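Local coordinates for protein LP15968p (Drosophila melanogaster, PDB 3MN8) that removes C-terminal arginine or lysine from peptides and proteins as a zinc-dependent metallocarboxypeptidase of the M14 family, taking part in processing growth factors, peptide hormones and neuropeptides, at residues A[219-224]-A[266-271]; A[253-258]-A[329-334]; A[259-264]-A[321-326]. All blocks are in the same frame, centred on the assembly; numbering follows the deposited sequence.

Overall arrangement
The modelled chain is a zinc carboxypeptidase domain followed by a transthyretin-like beta domain, and all three contacts lie in the first. Going from the N terminus, 219-224 opens contact 1 as the chain enters strand 222-225. Helix 245-257 then starts contact 2 at 253-258, and the loop after it starts contact 3 at 259-264. Contact 1 closes next, at 266-271. Helix 317-333 closes contact 3 at 321-326, then contact 2 at 329-334. Contact 3 is thus enclosed by contact 2, and both cross contact 1. Together they tie the sheet near the active site to the loop 258-275 and to two packed helices.

Contact 1: A[219-224]-A[266-271]; sequences GAVVAS and NNCNDS
Beside the active site of the carboxypeptidase domain, Ala220 and Val221 lead into strand 222-225 and meet a tight turn at Asn267 to Asp270. The sulphur of Cys268 touches both Ala220 and Val221. Its SG lies 3.4 Å from Ala220 CA, and Val221 CG2 touches the same SG at 3.5 Å. Val221 CG1 stands anti to the backbone N (chi1 -163°). That rotation places CG2 beside the backbone N, against the sulphur and the CB of Asn267. SG is also half of the disulfide to Cys308, which ties the turn to the segment following strand 300-305.

The side chain of Asn267 crosses that of Val221 at about a right angle. Its ND2 is 3.5 Å from Val221 CB and gives a weak hydrogen bond to Val221 O, also 3.5 Å from Asn267 ND2. The same ND2 bonds to Ile261 O, so one amide nitrogen joins two parts of the backbone. Asp270 brings its OD2 carboxylate oxygen to the methyl of Ala220. The turn is closed by Asp270 N bonding to Asn267 O. Cys268 and Asn269 at its corners both have positive phi, as in a type I' beta turn.

Backbone bonds run from Gly219 to Ser307 and from Val222 to Glu305, so 219-224 is also paired with strand 300-305 and the residues after it, where the predicted proton donor/acceptor Glu305 lies. The side chains of Ala220 and Glu305 are about 4 Å apart. Gly219 has a positive phi, where a CB would press on the preceding carbonyl oxygen. The arrangement is a disulfide-anchored turn packed on an active-site segment. That segment follows the strand ending in the zinc ligand His217, in the mixed sheet of an M14 metallocarboxypeptidase.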
loop_
_atom_site.group_PDB
_atom_site.type_symbol
_atom_site.label_atom_id
_atom_site.label_comp_id
_atom_site.label_asym_id
_atom_site.label_seq_id
_atom_site.Cartn_x
_atom_site.Cartn_y
_atom_site.Cartn_z
ATOM N N GLY A 219 -17.620 -2.218 1.756
ATOM C CA GLY A 219 -18.747 -2.294 0.853
ATOM C C GLY A 219 -18.784 -3.685 0.276
ATOM O O GLY A 219 -19.833 -4.194 -0.130
ATOM N N ALA A 220 -17.620 -4.317 0.259
ATOM C CA ALA A 220 -17.533 -5.666 -0.264
ATOM C C ALA A 220 -16.315 -6.329 0.337
ATOM O O ALA A 220 -15.600 -5.710 1.117
ATOM C CB ALA A 220 -17.457 -5.644 -1.793
ATOM N N VAL A 221 -16.091 -7.591 -0.022
ATOM C CA VAL A 221 -14.975 -8.366 0.501
ATOM C C VAL A 221 -14.178 -8.971 -0.650
ATOM O O VAL A 221 -14.543 -10.026 -1.177
ATOM C CB VAL A 221 -15.463 -9.499 1.411
ATOM C CG1 VAL A 221 -14.309 -10.008 2.257
ATOM C CG2 VAL A 221 -16.611 -9.022 2.300
ATOM N N VAL A 222 -13.087 -8.311 -1.036
ATOM C CA VAL A 222 -12.346 -8.710 -2.234
ATOM C C VAL A 222 -11.013 -7.972 -2.369
ATOM O O VAL A 222 -10.852 -6.849 -1.882
ATOM C CB VAL A 222 -13.188 -8.448 -3.522
ATOM C CG1 VAL A 222 -13.349 -6.937 -3.753
ATOM C CG2 VAL A 222 -12.581 -9.140 -4.767
ATOM N N ALA A 223 -10.072 -8.611 -3.054
ATOM C CA ALA A 223 -8.766 -8.037 -3.308
ATOM C C ALA A 223 -8.685 -7.577 -4.772
ATOM O O ALA A 223 -8.677 -8.404 -5.702
ATOM C CB ALA A 223 -7.688 -9.063 -2.991
ATOM N N SER A 224 -8.634 -6.253 -4.951
ATOM C CA SER A 224 -8.705 -5.610 -6.264
ATOM C C SER A 224 -7.381 -4.965 -6.640
ATOM O O SER A 224 -6.712 -4.365 -5.803
ATOM C CB SER A 224 -9.802 -4.537 -6.261
ATOM O OG SER A 224 -9.959 -3.919 -7.533
ATOM N N ASN A 266 -17.867 -15.244 -2.773
ATOM C CA ASN A 266 -19.312 -15.078 -2.931
ATOM C C ASN A 266 -19.946 -14.196 -1.861
ATOM O O ASN A 266 -21.084 -14.428 -1.441
ATOM C CB ASN A 266 -19.998 -16.441 -2.955
ATOM C CG ASN A 266 -19.539 -17.342 -1.830
ATOM O OD1 ASN A 266 -18.720 -16.950 -0.994
ATOM N ND2 ASN A 266 -20.063 -18.565 -1.806
ATOM N N ASN A 267 -19.209 -13.177 -1.437
ATOM C CA ASN A 267 -19.628 -12.320 -0.336
ATOM C C ASN A 267 -20.442 -11.127 -0.823
ATOM O O ASN A 267 -20.332 -10.738 -1.987
ATOM C CB ASN A 267 -18.399 -11.843 0.440
ATOM C CG ASN A 267 -17.385 -12.963 0.677
ATOM O OD1 ASN A 267 -17.719 -14.022 1.210
ATOM N ND2 ASN A 267 -16.143 -12.729 0.277
ATOM N N CYS A 268 -21.262 -10.570 0.069
ATOM C CA CYS A 268 -22.091 -9.383 -0.206
ATOM C C CYS A 268 -22.809 -9.413 -1.554
ATOM O O CYS A 268 -22.909 -8.380 -2.228
ATOM C CB CYS A 268 -21.272 -8.082 -0.098
ATOM S SG CYS A 268 -19.595 -8.250 0.560
ATOM N N ASN A 269 -23.303 -10.586 -1.943
ATOM C CA ASN A 269 -23.958 -10.764 -3.244
ATOM C C ASN A 269 -22.985 -10.689 -4.431
ATOM O O ASN A 269 -23.402 -10.768 -5.596
ATOM C CB ASN A 269 -25.116 -9.767 -3.436
ATOM C CG ASN A 269 -26.322 -10.076 -2.547
ATOM O OD1 ASN A 269 -27.136 -9.196 -2.265
ATOM N ND2 ASN A 269 -26.441 -11.329 -2.111
ATOM N N ASP A 270 -21.693 -10.547 -4.135
ATOM C CA ASP A 270 -20.667 -10.455 -5.175
ATOM C C ASP A 270 -20.120 -11.828 -5.519
ATOM O O ASP A 270 -20.132 -12.730 -4.678
ATOM C CB ASP A 270 -19.514 -9.565 -4.722
ATOM C CG ASP A 270 -19.954 -8.145 -4.425
ATOM O OD1 ASP A 270 -20.873 -7.647 -5.108
ATOM O OD2 ASP A 270 -19.373 -7.526 -3.510
ATOM N N SER A 271 -19.648 -11.980 -6.755
ATOM C CA SER A 271 -18.983 -13.209 -7.172
ATOM C C SER A 271 -17.592 -12.912 -7.720
ATOM O O SER A 271 -17.444 -12.457 -8.858
ATOM C CB SER A 271 -19.809 -13.959 -8.212
ATOM O OG SER A 271 -19.117 -15.111 -8.679
#

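Contact 2: A[253-258]-A[329-334]; sequences HTYSDN and LQLLRQ
Thr254 lays its CG2 methyl over the backbone of Gln330, 3.8 Å from Gln330 CB. Thr254 CG2 is also 3.7 Å from Gln330 O. The methyl is anti to the backbone N, which directs it across to the second helix. OG1 lies beside the backbone N and bonds back to Gln250 O in its own helix. Gln334 reaches the same threonine from one turn beyond Gln330. Its CD is 3.4 Å from Thr254 OG1, a packing contact and not a hydrogen bond. The amide of Gln334 is held instead through OE1, which bonds to Gln250 NE2.

On the inner side Tyr255 meets Leu331. Tyr255 CD2 and Leu331 CD1 are 3.8 Å apart, with the methyl placed obliquely to the ring. The phenol OH goes on to bond Asn324 OD1, and Tyr255 O bonds to Ser327 OG, both on helix 317-333. The helices run nearly antiparallel: the axes of 253-257 and 329-333 come within 8.6 Å, at 163° between their directions. They pack on the same side of the mixed eight-stranded sheet of the M14 alpha/beta domain. Leu331 touches Tyr96 and Leu212 of two strands, and Tyr255 touches Phe216.

Asn258 fills the outer end of the interface. Its ND2 bonds to Thr254 O at 2.8 Å, with an N-H...O angle of 176°. The oxygen lies in the plane of the Asn258 amide, and the nitrogen in that of the carbonyl. This straight bond fixes the rotation of the amide and takes up a carbonyl of the last helical turn. Asn258 ND2 also rests 3.9 Å from Gln330 CG, where the two side chains cross at about a right angle. Gln330 is bent at chi2, and its amide plane is turned 57° from that of Asn258.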
loop_
_atom_site.group_PDB
_atom_site.type_symbol
_atom_site.label_atom_id
_atom_site.label_comp_id
_atom_site.label_asym_id
_atom_site.label_seq_id
_atom_site.Cartn_x
_atom_site.Cartn_y
_atom_site.Cartn_z
ATOM N N HIS A 253 -3.821 -12.398 -4.276
ATOM C CA HIS A 253 -4.077 -13.754 -3.796
ATOM C C HIS A 253 -3.466 -13.965 -2.433
ATOM O O HIS A 253 -4.042 -14.661 -1.596
ATOM C CB HIS A 253 -3.548 -14.805 -4.763
ATOM C CG HIS A 253 -4.576 -15.300 -5.738
ATOM N ND1 HIS A 253 -4.402 -15.242 -7.106
ATOM C CD2 HIS A 253 -5.794 -15.862 -5.540
ATOM C CE1 HIS A 253 -5.466 -15.741 -7.709
ATOM N NE2 HIS A 253 -6.324 -16.128 -6.780
ATOM N N THR A 254 -2.304 -13.356 -2.210
ATOM C CA THR A 254 -1.667 -13.414 -0.897
ATOM C C THR A 254 -2.627 -12.971 0.205
ATOM O O THR A 254 -2.711 -13.599 1.256
ATOM C CB THR A 254 -0.435 -12.514 -0.816
ATOM O OG1 THR A 254 0.494 -12.877 -1.842
ATOM C CG2 THR A 254 0.218 -12.667 0.537
ATOM N N TYR A 255 -3.344 -11.877 -0.033
ATOM C CA TYR A 255 -4.273 -11.357 0.964
ATOM C C TYR A 255 -5.535 -12.221 1.055
ATOM O O TYR A 255 -5.956 -12.630 2.141
ATOM C CB TYR A 255 -4.643 -9.899 0.655
ATOM C CG TYR A 255 -5.267 -9.188 1.833
ATOM C CD1 TYR A 255 -6.605 -9.408 2.174
ATOM C CD2 TYR A 255 -4.518 -8.307 2.616
ATOM C CE1 TYR A 255 -7.188 -8.764 3.263
ATOM C CE2 TYR A 255 -5.086 -7.657 3.709
ATOM C CZ TYR A 255 -6.424 -7.891 4.028
ATOM O OH TYR A 255 -6.999 -7.254 5.106
ATOM N N SER A 256 -6.137 -12.502 -0.091
ATOM C CA SER A 256 -7.389 -13.234 -0.092
ATOM C C SER A 256 -7.173 -14.662 0.408
ATOM O O SER A 256 -7.922 -15.150 1.258
ATOM C CB SER A 256 -8.008 -13.225 -1.491
ATOM O OG SER A 256 -9.300 -13.810 -1.483
ATOM N N ASP A 257 -6.151 -15.330 -0.123
ATOM C CA ASP A 257 -5.866 -16.716 0.252
ATOM C C ASP A 257 -5.783 -16.839 1.776
ATOM O O ASP A 257 -6.229 -17.829 2.353
ATOM C CB ASP A 257 -4.565 -17.223 -0.404
ATOM C CG ASP A 257 -4.728 -17.540 -1.895
ATOM O OD1 ASP A 257 -5.809 -17.263 -2.445
ATOM O OD2 ASP A 257 -3.776 -18.069 -2.524
ATOM N N ASN A 258 -5.217 -15.820 2.419
ATOM C CA ASN A 258 -5.054 -15.809 3.870
ATOM C C ASN A 258 -6.250 -15.251 4.645
ATOM O O ASN A 258 -6.180 -15.075 5.860
ATOM C CB ASN A 258 -3.786 -15.048 4.251
ATOM C CG ASN A 258 -2.537 -15.883 4.058
ATOM O OD1 ASN A 258 -2.217 -16.745 4.884
ATOM N ND2 ASN A 258 -1.826 -15.644 2.958
ATOM N N LEU A 329 -0.007 -9.242 7.330
ATOM C CA LEU A 329 1.393 -9.581 7.519
ATOM C C LEU A 329 1.985 -10.187 6.246
ATOM O O LEU A 329 3.022 -9.743 5.751
ATOM C CB LEU A 329 1.540 -10.563 8.681
ATOM C CG LEU A 329 1.610 -10.000 10.104
ATOM C CD1 LEU A 329 1.532 -8.463 10.130
ATOM C CD2 LEU A 329 0.543 -10.665 11.003
ATOM N N GLN A 330 1.315 -11.206 5.721
ATOM C CA GLN A 330 1.800 -11.907 4.541
ATOM C C GLN A 330 1.933 -10.995 3.322
ATOM O O GLN A 330 2.872 -11.134 2.544
ATOM C CB GLN A 330 0.907 -13.109 4.233
ATOM C CG GLN A 330 1.030 -14.206 5.257
ATOM C CD GLN A 330 2.471 -14.649 5.435
ATOM O OE1 GLN A 330 3.045 -15.284 4.558
ATOM N NE2 GLN A 330 3.058 -14.315 6.578
ATOM N N LEU A 331 0.995 -10.067 3.156
ATOM C CA LEU A 331 1.061 -9.111 2.052
ATOM C C LEU A 331 2.306 -8.265 2.229
ATOM O O LEU A 331 3.059 -8.043 1.285
ATOM C CB LEU A 331 -0.178 -8.218 2.025
ATOM C CG LEU A 331 -0.334 -7.262 0.838
ATOM C CD1 LEU A 331 -1.657 -6.528 0.919
ATOM C CD2 LEU A 331 0.791 -6.250 0.792
ATOM N N LEU A 332 2.526 -7.798 3.447
ATOM C CA LEU A 332 3.698 -6.976 3.704
ATOM C C LEU A 332 4.944 -7.716 3.272
ATOM O O LEU A 332 5.802 -7.143 2.615
ATOM C CB LEU A 332 3.785 -6.561 5.174
ATOM C CG LEU A 332 2.744 -5.492 5.552
ATOM C CD1 LEU A 332 2.663 -5.261 7.049
ATOM C CD2 LEU A 332 3.016 -4.189 4.826
ATOM N N ARG A 333 5.026 -9.001 3.607
ATOM C CA ARG A 333 6.212 -9.804 3.264
ATOM C C ARG A 333 6.390 -10.008 1.761
ATOM O O ARG A 333 7.446 -10.450 1.308
ATOM C CB ARG A 333 6.209 -11.142 4.004
ATOM C CG ARG A 333 5.962 -10.974 5.495
ATOM C CD ARG A 333 6.495 -12.122 6.338
ATOM N NE ARG A 333 7.925 -12.012 6.566
ATOM C CZ ARG A 333 8.544 -11.916 7.743
ATOM N NH1 ARG A 333 9.861 -11.828 7.741
ATOM N NH2 ARG A 333 7.892 -11.914 8.903
ATOM N N GLN A 334 5.363 -9.665 0.991
ATOM C CA GLN A 334 5.448 -9.690 -0.466
ATOM C C GLN A 334 6.317 -8.538 -0.996
ATOM O O GLN A 334 6.773 -8.560 -2.140
ATOM C CB GLN A 334 4.050 -9.636 -1.079
ATOM C CG GLN A 334 3.258 -10.941 -0.993
ATOM C CD GLN A 334 3.814 -12.013 -1.924
ATOM O OE1 GLN A 334 3.759 -11.886 -3.147
ATOM N NE2 GLN A 334 4.353 -13.072 -1.344
#

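Contact 3: A[259-264]-A[321-326]; sequences HPIMRK and WQRNKA
The imidazole of His259 packs against the beginning of Arg323 and the end of Asn324. Arg323 CB sits over one face of the ring in a CH-pi contact, 4.2 Å from the centroid of the His259 ring. It lies 23° off the ring normal, shifted toward the rim near NE2 and CE1. Asn324 OD1 comes in at the edge, near the ring plane, 3.4 Å from His259 CD2. The Asn324 amide is turned almost perpendicular to the imidazole, at 81°. His259 CG is anti to the backbone N (chi1 -169°), which brings it nearer to helix 317-333. Pro260 adds a looser contact, with its CD 4.0 Å from Arg323 O. Ile261 CD1 is modelled over the Arg323 guanidinium, too close to be trusted in detail.

The second shell is the loop backbone and Met262. His259 ND1 accepts a hydrogen bond from the backbone N of Ile261, 3.2 Å from His259 ND1 and near the ring plane. Met262 CE lies on the opposite face, so the ring is clasped between Arg323 CB and this methyl. An alanine in place of His259 would probably leave Ile261 N without this acceptor and open a gap between Arg323 CB and Met262 CE.

Asn324 is positioned by ND2, which bonds to Glu320 O one turn back, while its OD1 has Tyr255 as partner. The loop is tied down by Arg263, whose N bonds to His259 O and whose NH1 bonds to Asp257 O. Met262 also packs on Tyr255 and Val221. The loop thus leaves helix 245-257 and lies against helix 317-333, and Met262 faces the segment entering strand 222-225. Asn324 also touches Leu110 of helix 106-121, and Leu306 just after strand 300-305.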
loop_
_atom_site.group_PDB
_atom_site.type_symbol
_atom_site.label_atom_id
_atom_site.label_comp_id
_atom_site.label_asym_id
_atom_site.label_seq_id
_atom_site.Cartn_x
_atom_site.Cartn_y
_atom_site.Cartn_z
ATOM N N HIS A 259 -7.343 -14.973 3.940
ATOM C CA HIS A 259 -8.526 -14.382 4.551
ATOM C C HIS A 259 -9.666 -15.377 4.435
ATOM O O HIS A 259 -10.191 -15.598 3.349
ATOM C CB HIS A 259 -8.886 -13.059 3.859
ATOM C CG HIS A 259 -9.927 -12.254 4.584
ATOM N ND1 HIS A 259 -11.198 -12.730 4.834
ATOM C CD2 HIS A 259 -9.889 -11.001 5.099
ATOM C CE1 HIS A 259 -11.894 -11.807 5.474
ATOM N NE2 HIS A 259 -11.124 -10.749 5.652
ATOM N N PRO A 260 -10.052 -15.985 5.558
ATOM C CA PRO A 260 -10.994 -17.115 5.604
ATOM C C PRO A 260 -12.311 -16.867 4.871
ATOM O O PRO A 260 -12.976 -17.826 4.497
ATOM C CB PRO A 260 -11.276 -17.272 7.100
ATOM C CG PRO A 260 -10.084 -16.695 7.774
ATOM C CD PRO A 260 -9.625 -15.559 6.902
ATOM N N ILE A 261 -12.689 -15.607 4.688
ATOM C CA ILE A 261 -13.993 -15.269 4.108
ATOM C C ILE A 261 -13.879 -14.719 2.686
ATOM O O ILE A 261 -14.666 -15.076 1.795
ATOM C CB ILE A 261 -14.756 -14.254 4.999
ATOM C CG1 ILE A 261 -15.230 -14.933 6.292
ATOM C CG2 ILE A 261 -15.934 -13.626 4.238
ATOM C CD1 ILE A 261 -15.808 -13.969 7.301
ATOM N N MET A 262 -12.895 -13.844 2.497
ATOM C CA MET A 262 -12.541 -13.306 1.184
ATOM C C MET A 262 -12.150 -14.418 0.207
ATOM O O MET A 262 -12.543 -14.394 -0.952
ATOM C CB MET A 262 -11.392 -12.297 1.331
ATOM C CG MET A 262 -11.044 -11.527 0.065
ATOM S SD MET A 262 -9.800 -10.271 0.438
ATOM C CE MET A 262 -10.697 -9.289 1.632
ATOM N N ARG A 263 -11.384 -15.391 0.691
ATOM C CA ARG A 263 -10.977 -16.562 -0.082
ATOM C C ARG A 263 -12.138 -17.248 -0.804
ATOM O O ARG A 263 -11.920 -17.968 -1.773
ATOM C CB ARG A 263 -10.291 -17.561 0.854
ATOM C CG ARG A 263 -9.702 -18.783 0.194
ATOM C CD ARG A 263 -8.876 -19.570 1.204
ATOM N NE ARG A 263 -9.662 -19.989 2.368
ATOM C CZ ARG A 263 -9.278 -19.847 3.637
ATOM N NH1 ARG A 263 -8.113 -19.288 3.928
ATOM N NH2 ARG A 263 -10.061 -20.267 4.623
ATOM N N LYS A 264 -13.363 -17.027 -0.336
ATOM C CA LYS A 264 -14.538 -17.747 -0.853
ATOM C C LYS A 264 -15.077 -17.206 -2.180
ATOM O O LYS A 264 -15.302 -17.962 -3.132
ATOM C CB LYS A 264 -15.648 -17.774 0.199
ATOM C CG LYS A 264 -15.210 -18.419 1.504
ATOM C CD LYS A 264 -16.368 -18.589 2.464
ATOM C CE LYS A 264 -15.962 -19.457 3.641
ATOM N NZ LYS A 264 -15.507 -20.808 3.195
ATOM N N TRP A 321 -10.110 -8.159 13.088
ATOM C CA TRP A 321 -8.675 -8.237 13.347
ATOM C C TRP A 321 -8.120 -9.647 13.108
ATOM O O TRP A 321 -7.114 -9.812 12.413
ATOM C CB TRP A 321 -8.309 -7.752 14.756
ATOM C CG TRP A 321 -6.905 -8.144 15.124
ATOM C CD1 TRP A 321 -6.535 -9.124 15.987
ATOM C CD2 TRP A 321 -5.688 -7.599 14.587
ATOM N NE1 TRP A 321 -5.170 -9.215 16.044
ATOM C CE2 TRP A 321 -4.621 -8.291 15.192
ATOM C CE3 TRP A 321 -5.398 -6.594 13.653
ATOM C CZ2 TRP A 321 -3.279 -8.010 14.898
ATOM C CZ3 TRP A 321 -4.063 -6.312 13.370
ATOM C CH2 TRP A 321 -3.025 -7.016 13.993
ATOM N N GLN A 322 -8.778 -10.656 13.674
ATOM C CA GLN A 322 -8.284 -12.026 13.573
ATOM C C GLN A 322 -8.266 -12.553 12.139
ATOM O O GLN A 322 -7.400 -13.354 11.782
ATOM C CB GLN A 322 -9.084 -12.968 14.466
ATOM C CG GLN A 322 -8.216 -13.742 15.433
ATOM C CD GLN A 322 -7.598 -12.850 16.491
ATOM O OE1 GLN A 322 -6.414 -12.977 16.816
ATOM N NE2 GLN A 322 -8.397 -11.934 17.031
ATOM N N ARG A 323 -9.215 -12.101 11.323
ATOM C CA ARG A 323 -9.266 -12.502 9.913
ATOM C C ARG A 323 -8.165 -11.860 9.068
ATOM O O ARG A 323 -7.466 -12.535 8.303
ATOM C CB ARG A 323 -10.629 -12.152 9.317
ATOM C CG ARG A 323 -11.775 -12.650 10.161
ATOM C CD ARG A 323 -13.099 -12.117 9.666
ATOM N NE ARG A 323 -14.230 -12.879 10.190
ATOM C CZ ARG A 323 -15.492 -12.494 10.056
ATOM N NH1 ARG A 323 -15.763 -11.359 9.420
ATOM N NH2 ARG A 323 -16.476 -13.235 10.555
ATOM N N ASN A 324 -8.015 -10.547 9.207
ATOM C CA ASN A 324 -7.116 -9.805 8.349
ATOM C C ASN A 324 -5.679 -9.874 8.830
ATOM O O ASN A 324 -4.748 -9.575 8.078
ATOM C CB ASN A 324 -7.571 -8.357 8.251
ATOM C CG ASN A 324 -8.919 -8.217 7.571
ATOM O OD1 ASN A 324 -8.988 -7.927 6.376
ATOM N ND2 ASN A 324 -10.001 -8.425 8.327
ATOM N N LYS A 325 -5.505 -10.274 10.084
ATOM C CA LYS A 325 -4.182 -10.353 10.710
ATOM C C LYS A 325 -3.111 -10.996 9.817
ATOM O O LYS A 325 -2.097 -10.368 9.517
ATOM C CB LYS A 325 -4.290 -11.120 12.031
ATOM C CG LYS A 325 -3.097 -11.012 12.963
ATOM C CD LYS A 325 -3.332 -11.960 14.110
ATOM C CE LYS A 325 -2.255 -11.876 15.153
ATOM N NZ LYS A 325 -2.624 -12.736 16.309
ATOM N N ALA A 326 -3.351 -12.244 9.411
ATOM C CA ALA A 326 -2.431 -13.005 8.566
ATOM C C ALA A 326 -2.252 -12.407 7.162
ATOM O O ALA A 326 -1.133 -12.363 6.623
ATOM C CB ALA A 326 -2.891 -14.452 8.465
#